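Local coordinates for oxetanocin-like protein (Pyrococcus furiosus, PDB 1XX7), which probably removes the phosphate from 2'-deoxyribonucleoside 5'-phosphates as a homodimeric, metal-dependent phosphohydrolase of the HD-domain family, at residues A[74-79]-A[97-102]; A[47-52]-A[126-131]; A[22-27]-A[134-139]. All coordinates share one frame; numbering follows the deposited sequence.

Interaction 1 of 3, residues A[74-79]-A[97-102]; sequences IHDLGE and EAEAKA. With NI (nickel (II) ion), chain G.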
loop_
_atom_site.group_PDB
_atom_site.type_symbol
_atom_site.label_atom_id
_atom_site.label_comp_id
_atom_site.label_asym_id
_atom_site.label_seq_id
_atom_site.Cartn_x
_atom_site.Cartn_y
_atom_site.Cartn_z
ATOM N N ILE A 74 13.926 21.254 -10.875
ATOM C CA ILE A 74 13.280 22.164 -9.902
ATOM C C ILE A 74 11.786 22.396 -10.189
ATOM O O ILE A 74 11.091 22.972 -9.384
ATOM C CB ILE A 74 14.045 23.500 -9.767
ATOM C CG1 ILE A 74 14.071 24.280 -11.083
ATOM C CG2 ILE A 74 15.517 23.232 -9.295
ATOM C CD1 ILE A 74 12.898 25.146 -11.344
ATOM N N HIS A 75 11.279 21.925 -11.327
ATOM C CA HIS A 75 10.015 22.470 -11.813
ATOM C C HIS A 75 8.782 22.214 -10.910
ATOM O O HIS A 75 7.876 23.052 -10.862
ATOM C CB HIS A 75 9.774 22.063 -13.245
ATOM C CG HIS A 75 9.053 20.777 -13.384
ATOM N ND1 HIS A 75 9.682 19.562 -13.268
ATOM C CD2 HIS A 75 7.743 20.513 -13.582
ATOM C CE1 HIS A 75 8.791 18.596 -13.387
ATOM N NE2 HIS A 75 7.610 19.142 -13.597
ATOM N N ASP A 76 8.773 21.099 -10.167
ATOM C CA ASP A 76 7.681 20.779 -9.247
ATOM C C ASP A 76 8.155 20.765 -7.794
ATOM O O ASP A 76 7.418 20.328 -6.916
ATOM C CB ASP A 76 7.061 19.435 -9.606
ATOM C CG ASP A 76 6.093 19.530 -10.769
ATOM O OD1 ASP A 76 5.761 20.641 -11.183
ATOM O OD2 ASP A 76 5.642 18.487 -11.281
ATOM N N LEU A 77 9.347 21.313 -7.534
ATOM C CA LEU A 77 9.905 21.312 -6.195
ATOM C C LEU A 77 9.113 22.184 -5.190
ATOM O O LEU A 77 9.098 21.892 -3.985
ATOM C CB LEU A 77 11.344 21.779 -6.265
ATOM C CG LEU A 77 12.238 21.621 -5.044
ATOM C CD1 LEU A 77 12.106 20.218 -4.339
ATOM C CD2 LEU A 77 13.671 21.884 -5.516
ATOM N N GLY A 78 8.447 23.229 -5.697
ATOM C CA GLY A 78 7.520 24.021 -4.898
ATOM C C GLY A 78 6.339 23.224 -4.325
ATOM O O GLY A 78 5.708 23.654 -3.343
ATOM N N GLU A 79 6.066 22.063 -4.927
ATOM C CA GLU A 79 5.038 21.155 -4.436
ATOM C C GLU A 79 5.434 20.451 -3.137
ATOM O O GLU A 79 4.571 19.956 -2.432
ATOM C CB GLU A 79 4.633 20.147 -5.531
ATOM C CG GLU A 79 4.129 20.868 -6.761
ATOM C CD GLU A 79 3.490 19.996 -7.824
ATOM O OE1 GLU A 79 3.681 18.751 -7.860
ATOM O OE2 GLU A 79 2.812 20.596 -8.669
ATOM N N GLU A 97 1.241 30.453 -8.925
ATOM C CA GLU A 97 1.617 31.573 -8.091
ATOM C C GLU A 97 2.129 31.126 -6.716
ATOM O O GLU A 97 3.138 31.623 -6.234
ATOM C CB GLU A 97 0.432 32.520 -7.937
ATOM C CG GLU A 97 0.671 33.657 -6.924
ATOM C CD GLU A 97 -0.623 34.341 -6.451
ATOM O OE1 GLU A 97 -1.667 34.269 -7.174
ATOM O OE2 GLU A 97 -0.577 34.960 -5.351
ATOM N N ALA A 98 1.425 30.189 -6.089
ATOM C CA ALA A 98 1.792 29.727 -4.740
ATOM C C ALA A 98 3.109 28.920 -4.769
ATOM O O ALA A 98 3.951 29.059 -3.866
ATOM C CB ALA A 98 0.651 28.925 -4.120
ATOM N N GLU A 99 3.315 28.131 -5.821
ATOM C CA GLU A 99 4.613 27.400 -6.002
ATOM C C GLU A 99 5.779 28.368 -6.203
ATOM O O GLU A 99 6.861 28.155 -5.644
ATOM C CB GLU A 99 4.580 26.420 -7.186
ATOM C CG GLU A 99 3.694 25.187 -7.013
ATOM C CD GLU A 99 3.841 24.162 -8.187
ATOM O OE1 GLU A 99 4.950 23.989 -8.741
ATOM O OE2 GLU A 99 2.836 23.502 -8.532
ATOM N N ALA A 100 5.561 29.427 -6.999
ATOM C CA ALA A 100 6.617 30.400 -7.278
ATOM C C ALA A 100 7.017 31.101 -5.999
ATOM O O ALA A 100 8.212 31.278 -5.745
ATOM C CB ALA A 100 6.182 31.418 -8.351
ATOM N N LYS A 101 6.024 31.462 -5.174
ATOM C CA LYS A 101 6.287 32.076 -3.891
ATOM C C LYS A 101 7.051 31.137 -2.952
ATOM O O LYS A 101 7.985 31.565 -2.265
ATOM C CB LYS A 101 5.003 32.537 -3.210
ATOM C CG LYS A 101 4.413 33.803 -3.730
ATOM N N ALA A 102 6.631 29.880 -2.883
ATOM C CA ALA A 102 7.303 28.893 -2.023
ATOM C C ALA A 102 8.757 28.708 -2.462
ATOM O O ALA A 102 9.675 28.739 -1.622
ATOM C CB ALA A 102 6.553 27.536 -2.055
HETATM NI NI NI G . 5.497 18.195 -13.399
HETATM O O HOH W 1 7.394 24.103 -8.257
#

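Interaction 2 of 3, residues A[47-52]-A[126-131]; sequences FITLLL and QLVKIA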
loop_
_atom_site.group_PDB
_atom_site.type_symbol
_atom_site.label_atom_id
_atom_site.label_comp_id
_atom_site.label_asym_id
_atom_site.label_seq_id
_atom_site.Cartn_x
_atom_site.Cartn_y
_atom_site.Cartn_z
ATOM N N PHE A 47 14.452 12.719 -17.209
ATOM C CA PHE A 47 14.812 11.737 -18.218
ATOM C C PHE A 47 14.302 12.075 -19.635
ATOM O O PHE A 47 15.025 11.908 -20.622
ATOM C CB PHE A 47 14.387 10.312 -17.823
ATOM C CG PHE A 47 14.732 9.291 -18.847
ATOM C CD1 PHE A 47 15.994 8.778 -18.924
ATOM C CD2 PHE A 47 13.809 8.890 -19.798
ATOM C CE1 PHE A 47 16.322 7.834 -19.928
ATOM C CE2 PHE A 47 14.142 7.956 -20.762
ATOM C CZ PHE A 47 15.399 7.421 -20.813
ATOM N N ILE A 48 13.033 12.445 -19.739
ATOM C CA ILE A 48 12.428 12.675 -21.034
ATOM C C ILE A 48 13.049 13.936 -21.639
ATOM O O ILE A 48 13.309 13.980 -22.842
ATOM C CB ILE A 48 10.883 12.846 -20.938
ATOM C CG1 ILE A 48 10.217 11.518 -20.601
ATOM C CG2 ILE A 48 10.298 13.442 -22.261
ATOM C CD1 ILE A 48 8.827 11.659 -20.092
ATOM N N THR A 49 13.276 14.937 -20.796
ATOM C CA THR A 49 13.923 16.195 -21.213
ATOM C C THR A 49 15.289 15.931 -21.900
ATOM O O THR A 49 15.571 16.475 -22.971
ATOM C CB THR A 49 14.090 17.187 -20.004
ATOM O OG1 THR A 49 12.810 17.576 -19.505
ATOM C CG2 THR A 49 14.875 18.433 -20.413
ATOM N N LEU A 50 16.117 15.103 -21.251
ATOM C CA LEU A 50 17.382 14.631 -21.787
ATOM C C LEU A 50 17.213 13.959 -23.139
ATOM O O LEU A 50 17.884 14.313 -24.099
ATOM C CB LEU A 50 18.011 13.653 -20.811
ATOM C CG LEU A 50 19.372 13.032 -21.153
ATOM C CD1 LEU A 50 20.405 14.122 -21.353
ATOM C CD2 LEU A 50 19.786 12.142 -20.030
ATOM N N LEU A 51 16.323 12.982 -23.192
ATOM C CA LEU A 51 15.999 12.271 -24.414
ATOM C C LEU A 51 15.535 13.223 -25.546
ATOM O O LEU A 51 16.029 13.155 -26.675
ATOM C CB LEU A 51 14.902 11.227 -24.132
ATOM C CG LEU A 51 15.023 9.950 -24.945
ATOM C CD1 LEU A 51 16.232 9.066 -24.442
ATOM C CD2 LEU A 51 13.704 9.146 -24.943
ATOM N N LEU A 52 14.588 14.105 -25.244
ATOM C CA LEU A 52 14.090 15.035 -26.256
ATOM C C LEU A 52 15.179 16.032 -26.687
ATOM O O LEU A 52 15.344 16.263 -27.872
ATOM C CB LEU A 52 12.819 15.754 -25.795
ATOM C CG LEU A 52 11.564 14.915 -25.429
ATOM C CD1 LEU A 52 10.525 15.799 -24.789
ATOM C CD2 LEU A 52 10.968 14.220 -26.569
ATOM N N GLN A 126 9.746 25.534 -23.005
ATOM C CA GLN A 126 8.851 24.727 -23.826
ATOM C C GLN A 126 9.211 23.257 -23.794
ATOM O O GLN A 126 8.317 22.383 -23.777
ATOM C CB GLN A 126 8.933 25.140 -25.291
ATOM C CG GLN A 126 8.459 26.524 -25.632
ATOM C CD GLN A 126 8.705 26.802 -27.112
ATOM O OE1 GLN A 126 8.302 26.019 -27.971
ATOM N NE2 GLN A 126 9.344 27.905 -27.403
ATOM N N LEU A 127 10.513 22.980 -23.880
ATOM C CA LEU A 127 11.008 21.605 -23.841
ATOM C C LEU A 127 10.575 20.840 -22.549
ATOM O O LEU A 127 10.165 19.697 -22.624
ATOM C CB LEU A 127 12.541 21.549 -24.000
ATOM C CG LEU A 127 13.159 20.135 -23.893
ATOM C CD1 LEU A 127 12.565 19.165 -24.870
ATOM C CD2 LEU A 127 14.676 20.200 -24.081
ATOM N N VAL A 128 10.704 21.484 -21.396
ATOM C CA VAL A 128 10.380 20.843 -20.138
ATOM C C VAL A 128 8.865 20.731 -19.962
ATOM O O VAL A 128 8.395 19.743 -19.408
ATOM C CB VAL A 128 11.030 21.552 -18.932
ATOM C CG1 VAL A 128 10.686 20.815 -17.665
ATOM C CG2 VAL A 128 12.555 21.592 -19.084
ATOM N N LYS A 129 8.111 21.721 -20.441
ATOM C CA LYS A 129 6.654 21.598 -20.512
ATOM C C LYS A 129 6.168 20.415 -21.365
ATOM O O LYS A 129 5.216 19.679 -21.004
ATOM C CB LYS A 129 6.021 22.916 -21.022
ATOM C CG LYS A 129 4.484 23.023 -20.788
ATOM C CD LYS A 129 4.078 23.228 -19.304
ATOM C CE LYS A 129 4.165 24.723 -18.922
ATOM N NZ LYS A 129 3.875 25.098 -17.493
ATOM N N ILE A 130 6.823 20.208 -22.491
ATOM C CA ILE A 130 6.537 19.054 -23.302
ATOM C C ILE A 130 6.846 17.749 -22.555
ATOM O O ILE A 130 6.069 16.829 -22.586
ATOM C CB ILE A 130 7.277 19.123 -24.642
ATOM C CG1 ILE A 130 6.604 20.174 -25.520
ATOM C CG2 ILE A 130 7.197 17.766 -25.383
ATOM C CD1 ILE A 130 7.435 20.560 -26.723
ATOM N N ALA A 131 7.997 17.685 -21.908
ATOM C CA ALA A 131 8.419 16.471 -21.185
ATOM C C ALA A 131 7.452 16.134 -20.052
ATOM O O ALA A 131 7.142 15.002 -19.797
ATOM C CB ALA A 131 9.848 16.668 -20.625
#

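Interaction 3 of 3, residues A[22-27]-A[134-139]; sequences IPRMGW and LDMIIQ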
loop_
_atom_site.group_PDB
_atom_site.type_symbol
_atom_site.label_atom_id
_atom_site.label_comp_id
_atom_site.label_asym_id
_atom_site.label_seq_id
_atom_site.Cartn_x
_atom_site.Cartn_y
_atom_site.Cartn_z
ATOM N N ILE A 22 5.005 12.845 -1.352
ATOM C CA ILE A 22 3.838 13.582 -1.832
ATOM C C ILE A 22 3.276 12.923 -3.114
ATOM O O ILE A 22 4.010 12.700 -4.077
ATOM C CB ILE A 22 4.191 15.115 -1.996
ATOM C CG1 ILE A 22 4.364 15.736 -0.607
ATOM C CG2 ILE A 22 3.098 15.876 -2.741
ATOM C CD1 ILE A 22 5.149 17.076 -0.578
ATOM N N PRO A 23 1.998 12.487 -3.077
ATOM C CA PRO A 23 1.435 11.850 -4.269
ATOM C C PRO A 23 1.038 12.840 -5.396
ATOM O O PRO A 23 0.740 14.033 -5.194
ATOM C CB PRO A 23 0.213 11.058 -3.735
ATOM C CG PRO A 23 -0.119 11.667 -2.472
ATOM C CD PRO A 23 1.030 12.493 -1.953
ATOM N N ARG A 24 1.148 12.322 -6.592
ATOM C CA ARG A 24 0.540 12.925 -7.730
ATOM C C ARG A 24 -1.021 12.729 -7.579
ATOM O O ARG A 24 -1.561 11.596 -7.769
ATOM C CB ARG A 24 1.126 12.241 -8.961
ATOM C CG ARG A 24 2.597 12.579 -9.156
ATOM C CD ARG A 24 2.756 13.857 -10.004
ATOM N NE ARG A 24 2.408 13.583 -11.408
ATOM C CZ ARG A 24 2.135 14.508 -12.349
ATOM N NH1 ARG A 24 1.839 14.127 -13.588
ATOM N NH2 ARG A 24 2.139 15.804 -12.056
ATOM N N MET A 25 -1.701 13.826 -7.231
ATOM C CA MET A 25 -3.095 13.793 -6.725
ATOM C C MET A 25 -4.138 13.427 -7.770
ATOM O O MET A 25 -5.101 12.741 -7.457
ATOM C CB MET A 25 -3.479 15.123 -6.042
ATOM C CG MET A 25 -2.900 15.277 -4.641
ATOM S SD MET A 25 -3.560 14.144 -3.334
ATOM C CE MET A 25 -5.190 13.954 -3.842
ATOM N N GLY A 26 -3.929 13.863 -8.999
ATOM C CA GLY A 26 -4.781 13.485 -10.126
ATOM C C GLY A 26 -5.051 11.975 -10.154
ATOM O O GLY A 26 -6.202 11.545 -10.156
ATOM N N TRP A 27 -3.991 11.165 -10.110
ATOM C CA TRP A 27 -4.161 9.693 -10.097
ATOM C C TRP A 27 -4.978 9.258 -8.860
ATOM O O TRP A 27 -5.902 8.464 -8.956
ATOM C CB TRP A 27 -2.806 8.953 -10.132
ATOM C CG TRP A 27 -1.803 9.488 -11.152
ATOM C CD1 TRP A 27 -0.542 9.918 -10.893
ATOM C CD2 TRP A 27 -1.998 9.653 -12.584
ATOM N NE1 TRP A 27 0.055 10.349 -12.044
ATOM C CE2 TRP A 27 -0.796 10.177 -13.105
ATOM C CE3 TRP A 27 -3.072 9.401 -13.468
ATOM C CZ2 TRP A 27 -0.623 10.476 -14.475
ATOM C CZ3 TRP A 27 -2.899 9.697 -14.860
ATOM C CH2 TRP A 27 -1.690 10.247 -15.334
ATOM N N LEU A 134 4.255 14.776 -21.485
ATOM C CA LEU A 134 4.525 13.418 -21.988
ATOM C C LEU A 134 4.639 12.371 -20.881
ATOM O O LEU A 134 4.146 11.280 -21.036
ATOM C CB LEU A 134 5.769 13.396 -22.853
ATOM C CG LEU A 134 5.618 14.161 -24.180
ATOM C CD1 LEU A 134 6.873 13.967 -24.995
ATOM C CD2 LEU A 134 4.398 13.737 -24.963
ATOM N N ASP A 135 5.311 12.704 -19.782
ATOM C CA ASP A 135 5.365 11.813 -18.649
ATOM C C ASP A 135 3.923 11.457 -18.167
ATOM O O ASP A 135 3.613 10.295 -17.963
ATOM C CB ASP A 135 6.127 12.440 -17.497
ATOM C CG ASP A 135 6.015 11.624 -16.237
ATOM O OD1 ASP A 135 6.560 10.488 -16.187
ATOM O OD2 ASP A 135 5.351 12.109 -15.312
ATOM N N MET A 136 3.079 12.475 -18.027
ATOM C CA MET A 136 1.671 12.334 -17.599
ATOM C C MET A 136 0.812 11.464 -18.498
ATOM O O MET A 136 0.084 10.637 -18.021
ATOM C CB MET A 136 1.003 13.698 -17.446
ATOM C CG MET A 136 -0.292 13.606 -16.668
ATOM S SD MET A 136 -1.145 15.194 -16.373
ATOM C CE MET A 136 -1.820 15.339 -18.068
ATOM N N ILE A 137 0.925 11.660 -19.804
ATOM C CA ILE A 137 0.093 10.990 -20.750
ATOM C C ILE A 137 0.516 9.557 -20.843
ATOM O O ILE A 137 -0.331 8.653 -20.951
ATOM C CB ILE A 137 0.188 11.623 -22.188
ATOM C CG1 ILE A 137 -0.259 13.081 -22.185
ATOM C CG2 ILE A 137 -0.705 10.852 -23.177
ATOM C CD1 ILE A 137 0.127 13.779 -23.468
ATOM N N ILE A 138 1.820 9.338 -20.832
ATOM C CA ILE A 138 2.350 7.990 -20.881
ATOM C C ILE A 138 2.046 7.250 -19.574
ATOM O O ILE A 138 1.731 6.073 -19.616
ATOM C CB ILE A 138 3.863 7.964 -21.210
ATOM C CG1 ILE A 138 4.117 8.472 -22.630
ATOM C CG2 ILE A 138 4.406 6.540 -21.106
ATOM C CD1 ILE A 138 5.631 8.827 -22.939
ATOM N N GLN A 139 2.115 7.957 -18.444
ATOM C CA GLN A 139 1.725 7.398 -17.160
ATOM C C GLN A 139 0.261 6.985 -17.139
ATOM O O GLN A 139 -0.072 5.953 -16.576
ATOM C CB GLN A 139 2.023 8.367 -16.009
ATOM C CG GLN A 139 1.826 7.729 -14.607
ATOM C CD GLN A 139 2.722 6.534 -14.411
ATOM O OE1 GLN A 139 3.954 6.667 -14.433
ATOM N NE2 GLN A 139 2.120 5.345 -14.259
HETATM O O HOH W 2 2.808 11.476 -14.562
#

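Interaction 1 of 3, residues A[74-79]-A[97-102]
Two carboxylates face each other across this contact: E79 OE2 and E99 OE2 lie only 2.9 Å apart. Both atoms are acceptors, so the short approach is not counted as a hydrogen bond, and the two carboxylate planes are turned 73° from one another. The same oxygen of E99 also rests against the aliphatic part of its partner, E99 OE2 being 3.4 Å from E79 CG, so the two extended chains meet partly through methylene and partly through oxygen. The other oxygen, E99 OE1, is hydrogen-bonded by a water. That water donates to E99 OE1 at 2.5 Å, a short distance to be read with caution, donates again to H75 O, and accepts from G78 N at 2.9 Å. Through it the helical glutamate is joined to the peptide groups of the turn, although no direct hydrogen bond crosses between the segments.

The turn carries the sequence that names the HD family. Two overlapping type I turns, I74 to L77 and D76 to E79, lead from helix 65-74 towards helix 79-82, and the adjacent H75 and D76 both bind nickel. H75 NE2 is 2.3 Å from the nickel and D76 OD2 is 2.1 Å from it; H41 and D132 supply the other two protein ligands. H75 takes the crowded rotamer, CG between the backbone N and the carbonyl carbon (chi1 89°), and its ND1 is hydrogen-bonded to A72 O, which fixes the rotation of the ring. D76 OD1 stands 4.2 Å from E99 OE1, which would add to the negative charge here if both carboxylates are ionised. Close packing on the helix side depends on G78, where a modelled CB would sit 3.0 Å from E99 O, a clash.

Interaction 2 of 3, residues A[47-52]-A[126-131]
Apolar contacts carry nearly all of this buried interface, and L52 with L127 forms its tightest carbon pair: L127 CD1 is 3.5 Å from L52 CB. The leucine fork of L127 reaches two residues of the facing helix. Its CG, anti to the backbone N (chi1 177°), is carried toward that helix. From there CD1 meets L52, while CD2 approaches the backbone of the previous turn at 4.0 Å from T49 O. L52 divides its own contacts as well, for its CD1 lies 3.9 Å from I130 CG2. One turn earlier, I48 CG2 packs on A131 CB at 3.6 Å; the isoleucine's CG2 branch is the one anti to the backbone N, with CG1 beside it.

The small side chain of A131 lets the backbones come together, its CA lying 5.5 Å from T49 CA. The axes of the two short segments pass at 8.8 Å, with 123° between their N-to-C directions, so the helices run in broadly opposed senses but far from antiparallel. They belong to helix 38-58 and helix 123-145 of the all-helical HD fold, which contribute the metal ligands H41 and D132 respectively; D132 directly follows A131, and the V128 side chain is about 7 Å from the nickel.

T49 brings the one polar side chain into the contact. Its OG1 sits beside the backbone N and rests on A131 CB at 3.3 Å, a van der Waals contact, and is hydrogen-bonded within its own helix to V45 O. V128 CG2 is near both branches of the threonine, which touches both V128 and A131. F47 turns away from helix 123-145 and packs on L77 of a neighbouring subunit; I48, although facing helix 123-145, also touches I13 of that subunit.

Interaction 3 of 3, residues A[22-27]-A[134-139]
R24 meets D135 and M136 from the N-cap position of helix 25-30, bringing the start of that helix against helix 123-145 of the HD-domain fold, beside the metal site. Its guanidinium presents an edge to M136, with NH1 3.8 Å from M136 CG, and the two chains cross at about a right angle. D135 OD2 lies 4.4 Å from R24 NH1 and well out of the guanidinium plane, so no N-H points at it. A water closes the gap, accepting from R24 NH1 at 3.0 Å and donating to D135 OD2 at 2.7 Å. Both groups have further partners: R24 NE forms a salt bridge with E36, while D135 OD2 is hydrogen-bonded to ND1 of the nickel ligand H41, and its OD1 pairs with R44 and with K20 of a neighbouring subunit. D135 is thus a second-shell residue that probably helps to orient H41.

Past M25 and G26 comes W27, whose indole reaches helix 123-145 with its six-membered ring. At the ring edge, in plane, W27 CH2 is 3.2 Å from M136 O, and CZ2 touches M136 CG. W27 NE1 donates to E36 OE2, the same oxygen that R24 uses. An alanine here would probably leave E36 without its indole N-H and open a gap beside M136 and Q139. Q139, whose OE1 is held by K20 of that neighbouring subunit, sets its CG anti to the backbone N (chi1 -171°), and that carbon lies 3.7 Å from W27 CZ2.

Along the chain the three contacts nest without crossing. The segment 22-27 comes first and closes the widest loop, interaction 3, on 134-139. Within it, 47-52 of helix 38-58 closes interaction 2 on 126-131, and inside that loop the turn 74-79 meets 97-102 in interaction 1, only 18 residues on. Interactions 2 and 3 share helix 123-145 and touch through I48 CD1 and D135 N, with centres about 15 Å apart. Interaction 1 lies about 19 Å from interaction 2, centre to centre, on the opposite side of the chain's centre, yet it touches interaction 3 where E79 O packs on I22 CD1. Helix 123-145 receives helices 25-30 and 38-58, while the HD turn meets helix 95-106.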